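Local atomic coordinates of core protein VP7 (Bluetongue virus, PDB entry 1BVP), a protein that forms homotrimers that assemble as 260 capsomers on a VP3 scaffold and so build a layer of the viral inner capsid. Residues Ile4-Leu9 with Asn107-Val112; Thr10-Cys15 with Ser314-Val319; Glu60-Cys65 with Asp318-Leu323; Asp67-Ala72 with Ile307-Leu312. One frame throughout, in Å; residues are numbered along the deposited sequence.

In the fold
The four contacts lie in the helical domain of VP7, all on the same side of the chain's centre. Its helices come from both ends of the sequence, with the strands of the beta domain between them along the chain. Helix 2-15 carries contact 1 and then contact 2. Helix 55-73 carries contact 3 and then contact 4. Helix 304-323 runs through contacts 4, 2 and 3 in that order. Contacts 2 and 3 are closest, with centres about 7 Å apart, and share D318 and V319. Contacts 1 and 3 are farthest apart, about 19 Å between centres. Helices distant in sequence thus form one core, and neighbouring subunits touch it at contacts 1, 2 and 3.

Contact 1: residues Ile4-Leu9 with Asn107-Val112; sequences IAARAL and NEIARV
I109 has CG1 anti to its carbonyl carbon (chi1 -59°), and L9 has CG anti to its backbone N (chi1 -151°). These torsions turn both side chains toward the partner helix. I109 is the central residue of the contact. Its CD1 touches A5 CB at 3.8 Å and L9 CD2 at 3.9 Å, so the methyl rests between residues one helical turn apart. Its CG1 lies against the backbone of A6, with A6 N 3.8 Å from I109 CG1. The small side chains of A5 and A6 let the isoleucine come this close to the helix. L9 also meets E108, whose extended chain it crosses obliquely. L9 CD2 is 3.6 Å from E108 CD and 3.7 Å from E108 OE2. It is nearly as close to OE1, so the methyl lies over the carboxylate group and not at one oxygen tip. No hydrogen bond joins the two segments. The axes pass 9.4 Å apart at 136°, an oblique crossing, nearer antiparallel than parallel. In the helical domain this joins helix 2-15 to helix 103-116. R111, on helix 103-116, forms salt bridges to D318 and E266 of the second subunit. On the same chain, helix 304-323 packs against both partners: L9 reaches L312 and T315, and E108 and V112 meet L311.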
# COMPACT_ATOMS: atom_id res chain seq x y z
N ILE A 4 -17.40 3.95 -23.24
CA ILE A 4 -16.88 2.80 -23.97
C ILE A 4 -16.08 1.92 -23.00
O ILE A 4 -16.29 0.71 -22.92
CB ILE A 4 -15.98 3.27 -25.12
CG1 ILE A 4 -16.84 4.12 -26.05
CG2 ILE A 4 -15.32 2.08 -25.84
CD1 ILE A 4 -16.30 4.18 -27.41
N ALA A 5 -15.20 2.54 -22.21
CA ALA A 5 -14.39 1.76 -21.28
C ALA A 5 -15.26 1.11 -20.21
O ALA A 5 -15.07 -0.08 -19.89
CB ALA A 5 -13.32 2.61 -20.68
N ALA A 6 -16.22 1.87 -19.68
CA ALA A 6 -17.16 1.37 -18.66
C ALA A 6 -17.93 0.12 -19.20
O ALA A 6 -18.12 -0.89 -18.46
CB ALA A 6 -18.11 2.48 -18.26
N ARG A 7 -18.28 0.14 -20.49
CA ARG A 7 -18.95 -1.02 -21.10
C ARG A 7 -18.05 -2.23 -21.23
O ARG A 7 -18.46 -3.36 -20.85
CB ARG A 7 -19.56 -0.68 -22.44
CG ARG A 7 -20.74 0.24 -22.26
CD ARG A 7 -21.33 0.63 -23.58
NE ARG A 7 -22.38 1.62 -23.37
CZ ARG A 7 -22.37 2.84 -23.90
NH1 ARG A 7 -21.38 3.20 -24.68
NH2 ARG A 7 -23.34 3.70 -23.63
N ALA A 8 -16.84 -2.04 -21.75
CA ALA A 8 -15.91 -3.16 -21.91
C ALA A 8 -15.66 -3.84 -20.56
O ALA A 8 -15.73 -5.07 -20.43
CB ALA A 8 -14.64 -2.69 -22.50
N LEU A 9 -15.43 -3.01 -19.55
CA LEU A 9 -15.19 -3.46 -18.19
C LEU A 9 -16.38 -4.26 -17.64
O LEU A 9 -16.20 -5.33 -17.00
CB LEU A 9 -14.99 -2.22 -17.33
CG LEU A 9 -14.13 -2.25 -16.09
CD1 LEU A 9 -12.75 -2.77 -16.46
CD2 LEU A 9 -14.03 -0.81 -15.60
N ASN A 107 -18.02 4.13 -11.84
CA ASN A 107 -17.26 4.79 -10.79
C ASN A 107 -15.75 4.58 -10.91
O ASN A 107 -14.96 5.47 -10.64
CB ASN A 107 -17.78 4.36 -9.44
CG ASN A 107 -19.05 5.09 -9.06
OD1 ASN A 107 -19.01 6.12 -8.40
ND2 ASN A 107 -20.18 4.59 -9.51
N GLU A 108 -15.36 3.40 -11.36
CA GLU A 108 -13.96 3.12 -11.56
C GLU A 108 -13.38 3.99 -12.70
O GLU A 108 -12.32 4.61 -12.55
CB GLU A 108 -13.83 1.64 -11.79
CG GLU A 108 -12.59 1.26 -12.51
CD GLU A 108 -12.35 -0.26 -12.46
OE1 GLU A 108 -13.17 -0.96 -11.76
OE2 GLU A 108 -11.32 -0.70 -13.10
N ILE A 109 -14.10 4.12 -13.80
CA ILE A 109 -13.63 4.96 -14.90
C ILE A 109 -13.62 6.44 -14.48
O ILE A 109 -12.74 7.20 -14.90
CB ILE A 109 -14.50 4.81 -16.16
CG1 ILE A 109 -14.51 3.35 -16.62
CG2 ILE A 109 -13.92 5.62 -17.29
CD1 ILE A 109 -13.12 2.77 -16.89
N ALA A 110 -14.58 6.87 -13.69
CA ALA A 110 -14.61 8.27 -13.26
C ALA A 110 -13.34 8.56 -12.45
O ALA A 110 -12.77 9.66 -12.52
CB ALA A 110 -15.83 8.53 -12.42
N ARG A 111 -12.94 7.58 -11.65
CA ARG A 111 -11.74 7.74 -10.90
C ARG A 111 -10.53 7.87 -11.83
O ARG A 111 -9.74 8.80 -11.70
CB ARG A 111 -11.50 6.57 -9.98
CG ARG A 111 -10.39 6.93 -9.07
CD ARG A 111 -10.88 8.04 -8.12
NE ARG A 111 -10.60 7.51 -6.81
CZ ARG A 111 -11.47 7.33 -5.84
NH1 ARG A 111 -12.73 7.67 -5.98
NH2 ARG A 111 -11.10 6.63 -4.78
N VAL A 112 -10.35 6.91 -12.73
CA VAL A 112 -9.23 6.98 -13.64
C VAL A 112 -9.20 8.34 -14.32
O VAL A 112 -8.19 9.03 -14.36
CB VAL A 112 -9.28 5.89 -14.70
CG1 VAL A 112 -8.16 6.07 -15.70
CG2 VAL A 112 -9.15 4.52 -14.04

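Contact 2: residues Thr10-Cys15 with Ser314-Val319; sequences TVMRAC and STLADV
M12 carries this contact, and its side chain can be followed outward atom by atom. CB meets two methyl groups of the partner helix: T315 CG2 is 3.8 Å from M12 CB, and V319 CG2 is 4.0 Å from it. CG is anti to the carbonyl carbon (chi1 -59°), and the chain runs extended to sulfur. M12 SD then lies alongside L316, 4.3 Å from L316 CD1. At the tip the chain bends (chi3 -86°), and CE turns to the carbonyl oxygen of L312, one turn before L316. The methionine thus lies along the partner helix and not end-on to it. V319 CG2 also sits against the backbone, 3.2 Å from M12 O. T315 turns its methyl to M12 and R13, while OG1 gives a hydrogen bond to L311 O of its own helix. That methyl is shared: T315 CG2 is 3.9 Å from R13 CG, and the two side chains cross at about a right angle. The guanidinium of R13 is not engaged with D318, as R13 NE and D318 OD2 are 7.0 Å apart. D318 instead forms a salt bridge to R111 of the third subunit, and R13 O accepts a hydrogen bond from N107 of that subunit. The segment axes are 9.0 Å apart and run nearly parallel, at 26°. Helix 55-73 packs against both: C15 packs on M61 and C65, L316 on F62, and V11 on M68. Helix 27-44 lies against T10, V11 and A14.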
# COMPACT_ATOMS: atom_id res chain seq x y z
N THR A 10 -17.58 -3.71 -17.84
CA THR A 10 -18.83 -4.35 -17.42
C THR A 10 -18.99 -5.73 -18.04
O THR A 10 -19.26 -6.71 -17.35
CB THR A 10 -20.02 -3.55 -17.83
OG1 THR A 10 -20.02 -2.31 -17.13
CG2 THR A 10 -21.29 -4.30 -17.48
N VAL A 11 -18.79 -5.81 -19.36
CA VAL A 11 -18.91 -7.08 -20.07
C VAL A 11 -17.89 -8.11 -19.64
O VAL A 11 -18.23 -9.30 -19.48
CB VAL A 11 -18.79 -6.88 -21.56
CG1 VAL A 11 -18.83 -8.20 -22.25
CG2 VAL A 11 -19.89 -5.94 -22.05
N MET A 12 -16.63 -7.67 -19.48
CA MET A 12 -15.57 -8.60 -19.07
C MET A 12 -15.80 -9.12 -17.67
O MET A 12 -15.61 -10.31 -17.44
CB MET A 12 -14.20 -7.97 -19.15
CG MET A 12 -13.80 -7.49 -20.52
SD MET A 12 -12.01 -7.12 -20.51
CE MET A 12 -11.98 -5.48 -19.92
N ARG A 13 -16.22 -8.25 -16.74
CA ARG A 13 -16.45 -8.75 -15.38
C ARG A 13 -17.63 -9.74 -15.35
O ARG A 13 -17.63 -10.68 -14.55
CB ARG A 13 -16.65 -7.60 -14.38
CG ARG A 13 -15.51 -6.60 -14.32
CD ARG A 13 -15.70 -5.47 -13.27
NE ARG A 13 -15.30 -5.90 -11.93
CZ ARG A 13 -16.09 -5.91 -10.84
NH1 ARG A 13 -17.37 -5.50 -10.91
NH2 ARG A 13 -15.62 -6.39 -9.68
N ALA A 14 -18.60 -9.57 -16.25
CA ALA A 14 -19.76 -10.46 -16.36
C ALA A 14 -19.29 -11.82 -16.87
O ALA A 14 -19.72 -12.87 -16.38
CB ALA A 14 -20.77 -9.87 -17.32
N CYS A 15 -18.40 -11.81 -17.86
CA CYS A 15 -17.92 -13.08 -18.38
C CYS A 15 -17.13 -13.86 -17.32
O CYS A 15 -17.11 -15.09 -17.36
CB CYS A 15 -17.05 -12.86 -19.60
SG CYS A 15 -17.86 -12.20 -21.02
N SER A 314 -5.77 -6.14 -16.48
CA SER A 314 -5.90 -6.90 -15.24
C SER A 314 -7.21 -7.67 -15.24
O SER A 314 -7.25 -8.87 -14.90
CB SER A 314 -5.84 -5.96 -14.04
OG SER A 314 -5.78 -6.74 -12.86
N THR A 315 -8.29 -7.00 -15.62
CA THR A 315 -9.58 -7.64 -15.73
C THR A 315 -9.51 -8.75 -16.79
O THR A 315 -9.96 -9.88 -16.55
CB THR A 315 -10.66 -6.63 -16.10
OG1 THR A 315 -10.64 -5.57 -15.14
CG2 THR A 315 -12.05 -7.27 -16.07
N LEU A 316 -8.93 -8.47 -17.95
CA LEU A 316 -8.82 -9.50 -18.98
C LEU A 316 -8.06 -10.72 -18.46
O LEU A 316 -8.38 -11.86 -18.83
CB LEU A 316 -8.16 -8.96 -20.24
CG LEU A 316 -8.05 -9.91 -21.44
CD1 LEU A 316 -9.43 -10.15 -22.02
CD2 LEU A 316 -7.16 -9.28 -22.53
N ALA A 317 -7.11 -10.50 -17.55
CA ALA A 317 -6.35 -11.62 -16.98
C ALA A 317 -7.27 -12.47 -16.14
O ALA A 317 -7.16 -13.70 -16.13
CB ALA A 317 -5.22 -11.14 -16.14
N ASP A 318 -8.18 -11.82 -15.42
CA ASP A 318 -9.14 -12.58 -14.62
C ASP A 318 -10.06 -13.39 -15.52
O ASP A 318 -10.34 -14.55 -15.23
CB ASP A 318 -9.97 -11.67 -13.76
CG ASP A 318 -9.18 -11.01 -12.67
OD1 ASP A 318 -8.19 -11.60 -12.18
OD2 ASP A 318 -9.61 -9.92 -12.26
N VAL A 319 -10.51 -12.79 -16.62
CA VAL A 319 -11.36 -13.50 -17.57
C VAL A 319 -10.59 -14.70 -18.10
O VAL A 319 -11.12 -15.81 -18.15
CB VAL A 319 -11.80 -12.61 -18.76
CG1 VAL A 319 -12.47 -13.47 -19.83
CG2 VAL A 319 -12.75 -11.54 -18.28

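Contact 3: residues Glu60-Cys65 with Asp318-Leu323; sequences EMFFMC and DVYTVL
The two helical segments run antiparallel at 177°, with axes 10.4 Å apart and the CA atoms of F62 and L323 separated by 6.8 Å. F62 and Y320 form the aromatic part of the interface. Both have CG anti to the backbone N, which swings the rings to the same flank of the helix pair. They make a T-shaped, edge-to-face pair: the edge of Y320 is turned toward the face of F62, with ring centroids 5.6 Å apart and planes at 79°. F62 CZ comes 3.8 Å from Y320 CD1. The phenol end of Y320 is held by a hydrogen bond between its OH and D275. V319 fills the next position with CG1, the methyl anti to the backbone N. V319 CG1 lies at the edge of the F62 ring, 4.0 Å from F62 CD1, and it also meets C65 SG at 4.1 Å. L323 packs against M61 and F62. Its CD1 reaches the backbone, 3.7 Å from F62 N. The same methyl is 3.9 Å from M61 CG, where the leucine and methionine chains cross at about a right angle. No hydrogen bond crosses between the segments, so the join is apolar and aromatic packing, and all six touching residues are buried. R58, earlier on helix 55-73, does bond L323 O at the end of helix 304-323. Helix 2-15 packs beside the pair, with C15 on M64, while helix 276-286 meets the aromatic flank through L281 and T277.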
# COMPACT_ATOMS: atom_id res chain seq x y z
N GLU A 60 -13.95 -18.44 -28.16
CA GLU A 60 -14.75 -17.44 -28.85
C GLU A 60 -15.20 -16.32 -27.90
O GLU A 60 -15.16 -15.13 -28.26
CB GLU A 60 -15.92 -18.16 -29.51
CG GLU A 60 -16.66 -17.35 -30.53
CD GLU A 60 -16.16 -17.57 -31.92
OE1 GLU A 60 -14.95 -17.96 -32.07
OE2 GLU A 60 -16.99 -17.34 -32.86
N MET A 61 -15.60 -16.67 -26.68
CA MET A 61 -16.03 -15.65 -25.72
C MET A 61 -14.82 -14.83 -25.27
O MET A 61 -14.91 -13.60 -25.14
CB MET A 61 -16.69 -16.26 -24.50
CG MET A 61 -17.18 -15.18 -23.55
SD MET A 61 -18.10 -15.81 -22.15
CE MET A 61 -19.70 -15.46 -22.78
N PHE A 62 -13.70 -15.52 -25.04
CA PHE A 62 -12.48 -14.86 -24.65
C PHE A 62 -12.05 -13.87 -25.74
O PHE A 62 -11.64 -12.74 -25.45
CB PHE A 62 -11.35 -15.83 -24.37
CG PHE A 62 -10.09 -15.14 -23.97
CD1 PHE A 62 -9.98 -14.56 -22.71
CD2 PHE A 62 -9.06 -14.95 -24.89
CE1 PHE A 62 -8.88 -13.78 -22.36
CE2 PHE A 62 -7.95 -14.17 -24.56
CZ PHE A 62 -7.85 -13.59 -23.30
N PHE A 63 -12.17 -14.28 -27.01
CA PHE A 63 -11.80 -13.39 -28.09
C PHE A 63 -12.67 -12.17 -28.12
O PHE A 63 -12.22 -11.09 -28.49
CB PHE A 63 -11.85 -14.09 -29.42
CG PHE A 63 -10.84 -15.18 -29.57
CD1 PHE A 63 -9.65 -15.15 -28.85
CD2 PHE A 63 -11.07 -16.24 -30.44
CE1 PHE A 63 -8.70 -16.17 -28.99
CE2 PHE A 63 -10.13 -17.26 -30.59
CZ PHE A 63 -8.95 -17.23 -29.87
N MET A 64 -13.92 -12.31 -27.65
CA MET A 64 -14.84 -11.17 -27.63
C MET A 64 -14.33 -10.19 -26.58
O MET A 64 -14.35 -8.98 -26.78
CB MET A 64 -16.25 -11.63 -27.27
CG MET A 64 -17.20 -10.47 -27.14
SD MET A 64 -18.79 -10.87 -26.48
CE MET A 64 -18.43 -11.39 -24.77
N CYS A 65 -13.87 -10.72 -25.46
CA CYS A 65 -13.34 -9.89 -24.39
C CYS A 65 -12.04 -9.21 -24.83
O CYS A 65 -11.85 -8.00 -24.60
CB CYS A 65 -13.10 -10.76 -23.20
SG CYS A 65 -14.63 -11.19 -22.40
N ASP A 318 -8.18 -11.82 -15.42
CA ASP A 318 -9.14 -12.58 -14.62
C ASP A 318 -10.06 -13.39 -15.52
O ASP A 318 -10.34 -14.55 -15.23
CB ASP A 318 -9.97 -11.67 -13.76
CG ASP A 318 -9.18 -11.01 -12.67
OD1 ASP A 318 -8.19 -11.60 -12.18
OD2 ASP A 318 -9.61 -9.92 -12.26
N VAL A 319 -10.51 -12.79 -16.62
CA VAL A 319 -11.36 -13.50 -17.57
C VAL A 319 -10.59 -14.70 -18.10
O VAL A 319 -11.12 -15.81 -18.15
CB VAL A 319 -11.80 -12.61 -18.76
CG1 VAL A 319 -12.47 -13.47 -19.83
CG2 VAL A 319 -12.75 -11.54 -18.28
N TYR A 320 -9.32 -14.49 -18.45
CA TYR A 320 -8.48 -15.56 -18.97
C TYR A 320 -8.46 -16.70 -17.98
O TYR A 320 -8.54 -17.89 -18.33
CB TYR A 320 -7.05 -15.06 -19.14
CG TYR A 320 -6.11 -16.08 -19.76
CD1 TYR A 320 -5.96 -16.16 -21.16
CD2 TYR A 320 -5.36 -16.96 -18.97
CE1 TYR A 320 -5.08 -17.10 -21.76
CE2 TYR A 320 -4.49 -17.91 -19.56
CZ TYR A 320 -4.36 -17.97 -20.95
OH TYR A 320 -3.50 -18.88 -21.53
N THR A 321 -8.28 -16.33 -16.73
CA THR A 321 -8.24 -17.32 -15.68
C THR A 321 -9.52 -18.14 -15.57
O THR A 321 -9.42 -19.35 -15.35
CB THR A 321 -7.80 -16.65 -14.35
OG1 THR A 321 -6.37 -16.61 -14.33
CG2 THR A 321 -8.29 -17.39 -13.12
N VAL A 322 -10.71 -17.53 -15.68
CA VAL A 322 -11.94 -18.32 -15.59
C VAL A 322 -12.31 -19.05 -16.89
O VAL A 322 -12.66 -20.21 -16.82
CB VAL A 322 -13.13 -17.58 -14.93
CG1 VAL A 322 -12.65 -16.39 -14.13
CG2 VAL A 322 -14.16 -17.20 -15.90
N LEU A 323 -12.15 -18.43 -18.06
CA LEU A 323 -12.45 -19.09 -19.33
C LEU A 323 -11.45 -20.16 -19.78
O LEU A 323 -11.80 -21.02 -20.56
CB LEU A 323 -12.63 -18.07 -20.46
CG LEU A 323 -13.88 -17.17 -20.26
CD1 LEU A 323 -14.11 -16.22 -21.42
CD2 LEU A 323 -15.08 -18.07 -20.09

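Contact 4: residues Asp67-Ala72 with Ile307-Leu312; sequences DMMLSA and ILTLLL
This is an antiparallel helix pair in the helical domain of VP7, with helix 304-323 beside the C-terminal part of helix 55-73. The segment axes are 10.1 Å apart at 171°. Early in 307-312, L308 uses one methyl: L308 CD1 lies 4.0 Å from A72 O and so packs on backbone. Its side chain also leans on I109 of helix 103-116. T309 follows. T309 CG2 is 4.3 Å from M69 CE, a loose meeting of methyls, and T309 OG1 bonds D305 O one turn back. L312 is the main partner here. It faces helix 55-73 where the backbones are closest, with the CA atoms of M69 and L312 6.1 Å apart. L312 CD2 meets A72 CB at 3.8 Å, the small alanine leaving the leucine branch close to the helix. L312 CB is 4.1 Å from M69 CG. M69 has CG anti to the backbone N, then bends at chi2 and chi3, so its chain crosses L312 obliquely and CE turns back over L312 CB. Helix 2-15 adds A8 against A72 and M12 against M69. Within 67-72, D67 O accepts from both N and OG of S71; the S71 OG to D67 O bond is 3.1 Å long, with the hydroxyl 29° above the carbonyl plane.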
# COMPACT_ATOMS: atom_id res chain seq x y z
N ASP A 67 -11.21 -8.45 -27.87
CA ASP A 67 -11.59 -7.39 -28.80
C ASP A 67 -12.04 -6.15 -28.08
O ASP A 67 -11.71 -5.03 -28.47
CB ASP A 67 -12.73 -7.84 -29.72
CG ASP A 67 -12.24 -8.50 -30.99
OD1 ASP A 67 -11.06 -8.32 -31.36
OD2 ASP A 67 -13.05 -9.20 -31.63
N MET A 68 -12.85 -6.35 -27.06
CA MET A 68 -13.40 -5.26 -26.28
C MET A 68 -12.35 -4.53 -25.49
O MET A 68 -12.39 -3.30 -25.41
CB MET A 68 -14.51 -5.78 -25.39
CG MET A 68 -15.73 -6.20 -26.17
SD MET A 68 -17.09 -6.66 -25.11
CE MET A 68 -18.39 -6.51 -26.30
N MET A 69 -11.41 -5.27 -24.91
CA MET A 69 -10.30 -4.68 -24.16
C MET A 69 -9.44 -3.83 -25.13
O MET A 69 -9.26 -2.64 -24.92
CB MET A 69 -9.48 -5.80 -23.52
CG MET A 69 -8.29 -5.38 -22.65
SD MET A 69 -6.75 -5.21 -23.59
CE MET A 69 -6.15 -3.64 -23.06
N LEU A 70 -9.04 -4.39 -26.28
CA LEU A 70 -8.23 -3.63 -27.22
C LEU A 70 -8.93 -2.40 -27.75
O LEU A 70 -8.32 -1.34 -27.85
CB LEU A 70 -7.74 -4.51 -28.38
CG LEU A 70 -6.93 -5.73 -27.90
CD1 LEU A 70 -6.66 -6.69 -29.02
CD2 LEU A 70 -5.63 -5.28 -27.21
N SER A 71 -10.22 -2.50 -28.04
CA SER A 71 -10.94 -1.33 -28.56
C SER A 71 -11.07 -0.23 -27.51
O SER A 71 -10.89 0.94 -27.82
CB SER A 71 -12.32 -1.71 -29.12
OG SER A 71 -12.15 -2.57 -30.25
N ALA A 72 -11.34 -0.60 -26.27
CA ALA A 72 -11.47 0.41 -25.22
C ALA A 72 -10.12 1.08 -24.94
O ALA A 72 -10.09 2.26 -24.59
CB ALA A 72 -12.02 -0.21 -23.94
N ILE A 307 -2.87 3.97 -17.28
CA ILE A 307 -3.65 3.48 -16.17
C ILE A 307 -4.82 2.61 -16.65
O ILE A 307 -5.02 1.50 -16.15
CB ILE A 307 -4.19 4.62 -15.33
CG1 ILE A 307 -3.03 5.50 -14.86
CG2 ILE A 307 -4.95 4.06 -14.17
CD1 ILE A 307 -2.06 4.77 -13.92
N LEU A 308 -5.54 3.10 -17.65
CA LEU A 308 -6.68 2.39 -18.21
C LEU A 308 -6.27 1.03 -18.74
O LEU A 308 -6.91 0.00 -18.43
CB LEU A 308 -7.24 3.18 -19.37
CG LEU A 308 -8.74 3.43 -19.43
CD1 LEU A 308 -9.11 3.29 -20.88
CD2 LEU A 308 -9.51 2.45 -18.60
N THR A 309 -5.23 1.04 -19.56
CA THR A 309 -4.72 -0.20 -20.14
C THR A 309 -4.36 -1.23 -19.05
O THR A 309 -4.62 -2.42 -19.21
CB THR A 309 -3.49 0.10 -21.01
OG1 THR A 309 -3.84 1.04 -22.05
CG2 THR A 309 -2.97 -1.16 -21.63
N LEU A 310 -3.78 -0.77 -17.95
CA LEU A 310 -3.42 -1.68 -16.87
C LEU A 310 -4.68 -2.24 -16.27
O LEU A 310 -4.78 -3.46 -16.10
CB LEU A 310 -2.56 -0.99 -15.79
CG LEU A 310 -1.16 -0.65 -16.30
CD1 LEU A 310 -0.50 0.30 -15.36
CD2 LEU A 310 -0.33 -1.90 -16.51
N LEU A 311 -5.65 -1.38 -15.94
CA LEU A 311 -6.91 -1.85 -15.35
C LEU A 311 -7.64 -2.83 -16.26
O LEU A 311 -8.04 -3.93 -15.85
CB LEU A 311 -7.82 -0.68 -15.03
CG LEU A 311 -7.20 0.19 -13.96
CD1 LEU A 311 -8.20 1.26 -13.60
CD2 LEU A 311 -6.84 -0.66 -12.74
N LEU A 312 -7.77 -2.44 -17.52
CA LEU A 312 -8.43 -3.26 -18.52
C LEU A 312 -7.69 -4.62 -18.69
O LEU A 312 -8.32 -5.70 -18.71
CB LEU A 312 -8.50 -2.46 -19.82
CG LEU A 312 -9.81 -1.80 -20.32
CD1 LEU A 312 -10.74 -1.44 -19.22
CD2 LEU A 312 -9.49 -0.59 -21.16